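Local coordinates for conserved exported protein (Bacteroides fragilis, PDB 3CLW), which is of unestablished function but probably hydrolyses O-glycosyl bonds, as expected for a TIM-barrel glycoside hydrolase of family 30, at residues A[285-288]-A[289-293]; A[315-319]-A[320-324]; A[130-134]-A[135-139]. All blocks are in the same frame, centred on the assembly; numbering follows the deposited sequence.

Contact 1 (A[285-288]-A[289-293])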
loop_
_atom_site.group_PDB
_atom_site.type_symbol
_atom_site.label_atom_id
_atom_site.label_comp_id
_atom_site.label_asym_id
_atom_site.label_seq_id
_atom_site.Cartn_x
_atom_site.Cartn_y
_atom_site.Cartn_z
ATOM N N ALA A 285 9.588 -11.088 -14.989
ATOM C CA ALA A 285 8.795 -10.110 -15.736
ATOM C C ALA A 285 7.588 -10.701 -16.460
ATOM O O ALA A 285 6.562 -10.015 -16.630
ATOM C CB ALA A 285 9.666 -9.312 -16.716
ATOM N N THR A 286 7.708 -11.948 -16.914
ATOM C CA THR A 286 6.567 -12.586 -17.594
ATOM C C THR A 286 5.376 -12.709 -16.625
ATOM O O THR A 286 4.244 -12.326 -16.951
ATOM C CB THR A 286 6.925 -13.943 -18.272
ATOM O OG1 THR A 286 7.366 -14.887 -17.286
ATOM C CG2 THR A 286 8.029 -13.753 -19.261
ATOM N N LEU A 287 5.647 -13.205 -15.424
ATOM C CA LEU A 287 4.623 -13.295 -14.396
ATOM C C LEU A 287 4.099 -11.901 -14.024
ATOM O O LEU A 287 2.890 -11.688 -13.945
ATOM C CB LEU A 287 5.166 -14.045 -13.180
ATOM C CG LEU A 287 4.348 -14.061 -11.883
ATOM C CD1 LEU A 287 2.986 -14.767 -12.088
ATOM C CD2 LEU A 287 5.160 -14.721 -10.766
ATOM N N LEU A 288 5.024 -10.958 -13.816
ATOM C CA LEU A 288 4.684 -9.586 -13.437
ATOM C C LEU A 288 3.597 -9.031 -14.351
ATOM O O LEU A 288 2.540 -8.570 -13.887
ATOM C CB LEU A 288 5.940 -8.693 -13.460
ATOM C CG LEU A 288 5.845 -7.150 -13.455
ATOM C CD1 LEU A 288 5.636 -6.570 -12.053
ATOM C CD2 LEU A 288 7.083 -6.531 -14.091
ATOM N N VAL A 289 3.842 -9.078 -15.655
ATOM C CA VAL A 289 2.919 -8.427 -16.592
ATOM C C VAL A 289 1.634 -9.220 -16.890
ATOM O O VAL A 289 0.555 -8.625 -16.981
ATOM C CB VAL A 289 3.625 -7.950 -17.901
ATOM C CG1 VAL A 289 4.763 -6.977 -17.565
ATOM C CG2 VAL A 289 4.135 -9.139 -18.763
ATOM N N ASP A 290 1.752 -10.545 -17.026
ATOM C CA ASP A 290 0.605 -11.433 -17.293
ATOM C C ASP A 290 -0.463 -11.380 -16.201
ATOM O O ASP A 290 -1.645 -11.147 -16.489
ATOM C CB ASP A 290 1.059 -12.894 -17.433
ATOM C CG ASP A 290 1.793 -13.173 -18.746
ATOM O OD1 ASP A 290 2.367 -14.289 -18.848
ATOM O OD2 ASP A 290 1.808 -12.303 -19.665
ATOM N N ILE A 291 -0.052 -11.598 -14.946
ATOM C CA ILE A 291 -1.020 -11.619 -13.853
ATOM C C ILE A 291 -1.752 -10.277 -13.699
ATOM O O ILE A 291 -2.963 -10.262 -13.472
ATOM C CB ILE A 291 -0.419 -12.094 -12.516
ATOM C CG1 ILE A 291 -1.552 -12.430 -11.521
ATOM C CG2 ILE A 291 0.526 -11.047 -11.928
ATOM C CD1 ILE A 291 -1.182 -13.411 -10.470
ATOM N N ARG A 292 -1.034 -9.170 -13.876
ATOM C CA ARG A 292 -1.635 -7.847 -13.741
ATOM C C ARG A 292 -2.572 -7.489 -14.898
ATOM O O ARG A 292 -3.599 -6.811 -14.704
ATOM C CB ARG A 292 -0.541 -6.784 -13.542
ATOM C CG ARG A 292 -0.072 -6.665 -12.089
ATOM C CD ARG A 292 1.377 -6.219 -11.950
ATOM N NE ARG A 292 1.783 -6.400 -10.559
ATOM C CZ ARG A 292 2.333 -7.506 -10.063
ATOM N NH1 ARG A 292 2.620 -8.529 -10.860
ATOM N NH2 ARG A 292 2.617 -7.586 -8.765
ATOM N N ASN A 293 -2.206 -7.907 -16.107
ATOM C CA ASN A 293 -3.126 -7.820 -17.260
ATOM C C ASN A 293 -4.383 -8.638 -17.026
ATOM O O ASN A 293 -5.474 -8.202 -17.332
ATOM C CB ASN A 293 -2.447 -8.282 -18.548
ATOM C CG ASN A 293 -1.684 -7.159 -19.241
ATOM O OD1 ASN A 293 -2.081 -5.993 -19.171
ATOM N ND2 ASN A 293 -0.598 -7.514 -19.935
#
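Arg292 folds back onto Leu288 because its CG stands beside the backbone N (chi1 -83°), its chain then runs extended to NE, and chi4 near 90° swings the guanidinium back toward the preceding turn. NH1 thereby reaches the backbone of Leu288, donating to Leu288 O at 3.0 Å. The bond is nearly straight (164° at the hydrogen); NH1 lies in the plane of the carbonyl, on a lone pair, and the oxygen lies in turn close to the guanidinium plane. Leu288, whose CG is anti to its own backbone N, spreads CD1 over one face of the same guanidinium, off its centre toward the rim, with CD1 3.8 Å from Arg292 NH1. One residue thus grips the arginine by an edge and covers it on a face. The helix around this pair is regular: Val289 N bonds Ala285 O at 3.0 Å, and Asp290 and Ile291 repeat the pattern on Thr286 and Leu287. Beside it, Leu287 CD1 lies loosely against Ile291 CB at 4.3 Å. Arg292 also forms salt bridges to Asp345 through NE and to Asp278 through NH2, while Ser281 O also receives NH1; the buried guanidinium is therefore held at all three nitrogens. In the barrel, helix 285-300 links parallel strands 270-276 and 307-310 in a beta-alpha-beta unit, and this first part of it packs through Leu288, Val289 and Arg292 on helix 328-347, with Ala285 and Thr286 against the short helix 420-423.

Contact 2 (A[315-319]-A[320-324])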
loop_
_atom_site.group_PDB
_atom_site.type_symbol
_atom_site.label_atom_id
_atom_site.label_comp_id
_atom_site.label_asym_id
_atom_site.label_seq_id
_atom_site.Cartn_x
_atom_site.Cartn_y
_atom_site.Cartn_z
ATOM N N ILE A 315 9.916 -5.802 0.095
ATOM C CA ILE A 315 10.889 -6.768 -0.426
ATOM C C ILE A 315 10.934 -7.965 0.494
ATOM O O ILE A 315 11.342 -7.871 1.656
ATOM C CB ILE A 315 12.321 -6.201 -0.547
ATOM C CG1 ILE A 315 12.347 -4.898 -1.338
ATOM C CG2 ILE A 315 13.256 -7.255 -1.161
ATOM C CD1 ILE A 315 11.960 -4.999 -2.798
ATOM N N LEU A 316 10.505 -9.097 -0.040
ATOM C CA LEU A 316 10.370 -10.328 0.717
ATOM C C LEU A 316 11.001 -11.447 -0.079
ATOM O O LEU A 316 11.620 -12.335 0.494
ATOM C CB LEU A 316 8.895 -10.635 0.926
ATOM C CG LEU A 316 8.448 -11.254 2.230
ATOM C CD1 LEU A 316 8.958 -10.436 3.414
ATOM C CD2 LEU A 316 6.925 -11.327 2.221
ATOM N N GLU A 317 10.845 -11.387 -1.397
ATOM C CA GLU A 317 11.386 -12.408 -2.270
ATOM C C GLU A 317 12.879 -12.236 -2.503
ATOM O O GLU A 317 13.484 -11.222 -2.143
ATOM C CB GLU A 317 10.673 -12.423 -3.618
ATOM C CG GLU A 317 10.931 -11.193 -4.466
ATOM C CD GLU A 317 9.899 -10.094 -4.247
ATOM O OE1 GLU A 317 9.407 -9.905 -3.105
ATOM O OE2 GLU A 317 9.580 -9.419 -5.245
ATOM N N LYS A 318 13.446 -13.254 -3.137
ATOM C CA LYS A 318 14.862 -13.321 -3.434
ATOM C C LYS A 318 15.006 -13.674 -4.902
ATOM O O LYS A 318 14.267 -14.503 -5.422
ATOM C CB LYS A 318 15.536 -14.388 -2.571
ATOM C CG LYS A 318 15.486 -14.129 -1.082
ATOM C CD LYS A 318 16.465 -15.052 -0.382
ATOM C CE LYS A 318 16.441 -14.894 1.126
ATOM N NZ LYS A 318 17.611 -14.109 1.623
ATOM N N ASN A 319 15.938 -13.000 -5.562
ATOM C CA ASN A 319 16.234 -13.203 -6.972
ATOM C C ASN A 319 17.504 -12.431 -7.354
ATOM O O ASN A 319 17.954 -11.553 -6.613
ATOM C CB ASN A 319 15.034 -12.847 -7.874
ATOM C CG ASN A 319 14.623 -11.370 -7.788
ATOM O OD1 ASN A 319 15.421 -10.456 -8.044
ATOM N ND2 ASN A 319 13.363 -11.140 -7.449
ATOM N N GLU A 320 18.069 -12.763 -8.513
ATOM C CA GLU A 320 19.321 -12.164 -8.990
ATOM C C GLU A 320 19.306 -10.643 -9.113
ATOM O O GLU A 320 20.356 -10.017 -9.066
ATOM C CB GLU A 320 19.726 -12.766 -10.341
ATOM C CG GLU A 320 18.610 -12.736 -11.385
ATOM C CD GLU A 320 19.120 -12.817 -12.827
ATOM O OE1 GLU A 320 18.572 -13.656 -13.581
ATOM O OE2 GLU A 320 20.050 -12.053 -13.204
ATOM N N GLU A 321 18.133 -10.050 -9.306
ATOM C CA GLU A 321 18.035 -8.600 -9.474
ATOM C C GLU A 321 18.265 -7.800 -8.184
ATOM O O GLU A 321 18.800 -6.692 -8.227
ATOM C CB GLU A 321 16.700 -8.226 -10.096
ATOM C CG GLU A 321 16.593 -8.577 -11.553
ATOM C CD GLU A 321 15.475 -7.825 -12.225
ATOM O OE1 GLU A 321 14.409 -8.435 -12.450
ATOM O OE2 GLU A 321 15.654 -6.612 -12.505
ATOM N N ILE A 322 17.895 -8.387 -7.046
ATOM C CA ILE A 322 17.815 -7.658 -5.780
ATOM C C ILE A 322 18.542 -8.327 -4.612
ATOM O O ILE A 322 18.663 -7.728 -3.536
ATOM C CB ILE A 322 16.324 -7.406 -5.354
ATOM C CG1 ILE A 322 15.542 -8.731 -5.265
ATOM C CG2 ILE A 322 15.648 -6.389 -6.274
ATOM C CD1 ILE A 322 14.265 -8.648 -4.480
ATOM N N THR A 323 18.997 -9.567 -4.809
ATOM C CA THR A 323 19.665 -10.334 -3.746
ATOM C C THR A 323 21.217 -10.307 -3.884
ATOM O O THR A 323 21.804 -10.884 -4.804
ATOM C CB THR A 323 19.052 -11.737 -3.628
ATOM O OG1 THR A 323 17.671 -11.578 -3.293
ATOM C CG2 THR A 323 19.717 -12.565 -2.528
ATOM N N MET A 324 21.855 -9.638 -2.929
ATOM C CA MET A 324 23.155 -9.031 -3.131
ATOM C C MET A 324 23.649 -8.504 -1.799
ATOM O O MET A 324 22.838 -8.074 -0.964
ATOM C CB MET A 324 22.922 -7.808 -3.994
ATOM C CG MET A 324 23.884 -7.565 -5.079
ATOM S SD MET A 324 23.153 -6.312 -6.130
ATOM C CE MET A 324 21.926 -7.274 -7.004
#
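The loop that leads from barrel strand 307-310 to helix 328-347 contains a tight turn headed by Asn319, in which Asn319 O accepts from both Ile322 N and Thr323 N. The latter donor, at 2.9 Å from Asn319 O, sits nearly along the C=O axis; Ile322 N, 3.2 Å from the same oxygen, comes from above the carbonyl plane. The asparagine side chain adds a second layer. With CG between the backbone N and the carbonyl carbon (chi1 62°), OD1 bends over the turn and takes weak bonds from Glu321 N (3.0 Å from Asn319 OD1) and Ile322 N, the former closing an Asx turn. Thr323 answers from the far end: its OG1 receives Asn319 N at 3.2 Å and lies against the CA and CB of Lys318. Ile322 lies against the turn, CG1 by Asn319 OD1 and CD1 beside Glu317 O and 3.7 Å from Ile315 CG2, the two isoleucines meeting at a slant. Leu334 and Tyr337 of helix 328-347 also bear on Ile322. Glu317 OE2 hydrogen-bonds the Tyr313 and Tyr337 hydroxyls; Glu321 hydrogen-bonds the Tyr445 hydroxyl through OE2 and forms a salt bridge to Arg340 through OE1. The chemistry implies a turn held by side-chain-to-backbone as well as backbone bonds: Asn319 supplies two acceptors, Thr323 OG1 accepts the N-H of Asn319 itself, and two carboxylates tie it to neighbouring tyrosines and an arginine.

Contact 3 (A[130-134]-A[135-139])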
loop_
_atom_site.group_PDB
_atom_site.type_symbol
_atom_site.label_atom_id
_atom_site.label_comp_id
_atom_site.label_asym_id
_atom_site.label_seq_id
_atom_site.Cartn_x
_atom_site.Cartn_y
_atom_site.Cartn_z
ATOM N N ASN A 130 -5.587 -7.442 11.665
ATOM C CA ASN A 130 -4.932 -8.702 11.462
ATOM C C ASN A 130 -5.589 -9.821 12.265
ATOM O O ASN A 130 -5.362 -11.002 12.013
ATOM C CB ASN A 130 -3.481 -8.592 11.890
ATOM C CG ASN A 130 -2.656 -7.908 10.868
ATOM O OD1 ASN A 130 -2.949 -7.985 9.659
ATOM N ND2 ASN A 130 -1.622 -7.207 11.323
ATOM N N SER A 131 -6.403 -9.439 13.228
ATOM C CA SER A 131 -7.183 -10.411 13.974
ATOM C C SER A 131 -8.303 -9.646 14.637
ATOM O O SER A 131 -8.201 -8.414 14.841
ATOM C CB SER A 131 -6.303 -11.138 15.027
ATOM O OG SER A 131 -7.066 -11.789 16.043
ATOM N N ALA A 132 -9.372 -10.375 14.954
ATOM C CA ALA A 132 -10.425 -9.887 15.823
ATOM C C ALA A 132 -9.847 -9.893 17.220
ATOM O O ALA A 132 -8.876 -10.594 17.470
ATOM C CB ALA A 132 -11.675 -10.793 15.714
ATOM N N PRO A 133 -10.418 -9.090 18.131
ATOM C CA PRO A 133 -9.914 -9.045 19.512
ATOM C C PRO A 133 -9.762 -10.446 20.101
ATOM O O PRO A 133 -10.599 -11.303 19.830
ATOM C CB PRO A 133 -10.967 -8.204 20.255
ATOM C CG PRO A 133 -11.510 -7.306 19.193
ATOM C CD PRO A 133 -11.529 -8.137 17.920
ATOM N N TYR A 134 -8.681 -10.685 20.860
ATOM C CA TYR A 134 -8.394 -12.048 21.308
ATOM C C TYR A 134 -9.608 -12.782 21.919
ATOM O O TYR A 134 -9.804 -13.964 21.678
ATOM C CB TYR A 134 -7.179 -12.106 22.239
ATOM C CG TYR A 134 -7.315 -11.355 23.513
ATOM C CD1 TYR A 134 -7.082 -9.961 23.564
ATOM C CD2 TYR A 134 -7.651 -12.003 24.688
ATOM C CE1 TYR A 134 -7.192 -9.256 24.740
ATOM C CE2 TYR A 134 -7.787 -11.283 25.877
ATOM C CZ TYR A 134 -7.549 -9.929 25.897
ATOM O OH TYR A 134 -7.652 -9.216 27.097
ATOM N N PHE A 135 -10.394 -12.069 22.705
ATOM C CA PHE A 135 -11.507 -12.633 23.443
ATOM C C PHE A 135 -12.732 -12.997 22.589
ATOM O O PHE A 135 -13.688 -13.574 23.108
ATOM C CB PHE A 135 -11.913 -11.691 24.598
ATOM C CG PHE A 135 -12.023 -10.234 24.200
ATOM C CD1 PHE A 135 -10.936 -9.369 24.363
ATOM C CD2 PHE A 135 -13.218 -9.724 23.658
ATOM C CE1 PHE A 135 -11.029 -8.042 24.009
ATOM C CE2 PHE A 135 -13.311 -8.394 23.299
ATOM C CZ PHE A 135 -12.212 -7.559 23.469
ATOM N N MET A 136 -12.708 -12.657 21.299
ATOM C CA MET A 136 -13.786 -12.962 20.358
ATOM C C MET A 136 -13.395 -14.170 19.527
ATOM O O MET A 136 -14.178 -14.639 18.727
ATOM C CB MET A 136 -13.983 -11.807 19.345
ATOM C CG MET A 136 -14.664 -10.545 19.883
ATOM S SD MET A 136 -15.320 -9.450 18.587
ATOM C CE MET A 136 -15.568 -8.115 19.666
ATOM N N THR A 137 -12.149 -14.612 19.644
ATOM C CA THR A 137 -11.629 -15.602 18.696
ATOM C C THR A 137 -11.955 -17.020 19.162
ATOM O O THR A 137 -12.401 -17.203 20.295
ATOM C CB THR A 137 -10.120 -15.456 18.531
ATOM O OG1 THR A 137 -9.490 -15.711 19.789
ATOM C CG2 THR A 137 -9.758 -14.044 18.042
ATOM N N ARG A 138 -11.801 -17.997 18.262
ATOM C CA ARG A 138 -11.978 -19.410 18.611
ATOM C C ARG A 138 -10.824 -19.929 19.503
ATOM O O ARG A 138 -11.053 -20.740 20.394
ATOM C CB ARG A 138 -12.192 -20.275 17.351
ATOM C CG ARG A 138 -13.610 -20.092 16.731
ATOM C CD ARG A 138 -13.927 -20.992 15.548
ATOM N NE ARG A 138 -13.013 -20.801 14.410
ATOM C CZ ARG A 138 -11.995 -21.615 14.108
ATOM N NH1 ARG A 138 -11.752 -22.685 14.845
ATOM N NH2 ARG A 138 -11.220 -21.375 13.054
ATOM N N SER A 139 -9.606 -19.415 19.290
ATOM C CA SER A 139 -8.430 -19.904 19.985
ATOM C C SER A 139 -8.124 -19.162 21.285
ATOM O O SER A 139 -7.162 -19.494 21.987
ATOM C CB SER A 139 -7.226 -19.916 19.046
ATOM O OG SER A 139 -6.901 -18.615 18.608
#
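Phe135 offers a face of its ring to Pro133 and an edge to Tyr134, so that each neighbour meets a different part of it. Over the face lies Pro133 CB, 3.8 Å from the ring centroid and only 23° off the normal, a CH-pi contact shifted toward CZ at the rim. The edge serves the other neighbour: Phe135 CD1 lies over the centre of the Tyr134 ring, 3.8 Å from Tyr134 CZ, in an edge-to-face pair with planes at 80° and centroids 5.1 Å apart. Both aromatic side chains have CG between the backbone N and the carbonyl carbon, which lays the Tyr134 ring forward over the Phe135 N-H and turns the Phe135 ring (chi1 46°) back to Pro133 CB. Met136 lies alongside the proline ring, running extended and pointing the same way, its SD 4.1 Å from Pro133 CD. Phe160 of helix 157-173 packs on both, and on Ala132. Thr137 CG2 sits against Ala132 O and Pro133 O, the latter 3.4 Å away. The backbone beneath is a short 3-10 turn, in which Met136 N bonds Pro133 O at 2.9 Å and Thr137 N reaches Tyr134 O from well above the carbonyl plane. Thr137 OG1 donates to that same oxygen through a short bond of 2.6 Å. Chemically, then, the Tyr134 carbonyl is satisfied twice by one threonine, whose hydroxyl also accepts from Ser141 N and so ties the turn to the following residues, while the rings and proline hold together by C-H-to-face contacts that need no charge.

All three contacts are local, one within a helix and two in loops of one family 30 region, strung along the chain in the order contact 3, contact 1, contact 2. Contacts 1 and 2 are neighbours, their centres 18 Å apart and nearest atoms about 6 Å; they do not touch, but Arg340 of helix 328-347 bridges them, packing on Leu288 and pairing with Glu321. Contact 3 stands well apart, its centre 36 Å from contact 1 and 35 Å from contact 2. Contacts 2 and 3 lie in loops following barrel strands, the side on which TIM-barrel enzymes carry their active sites, whereas contact 1 lies on an outer helix; a role for these loops in catalysis is not established.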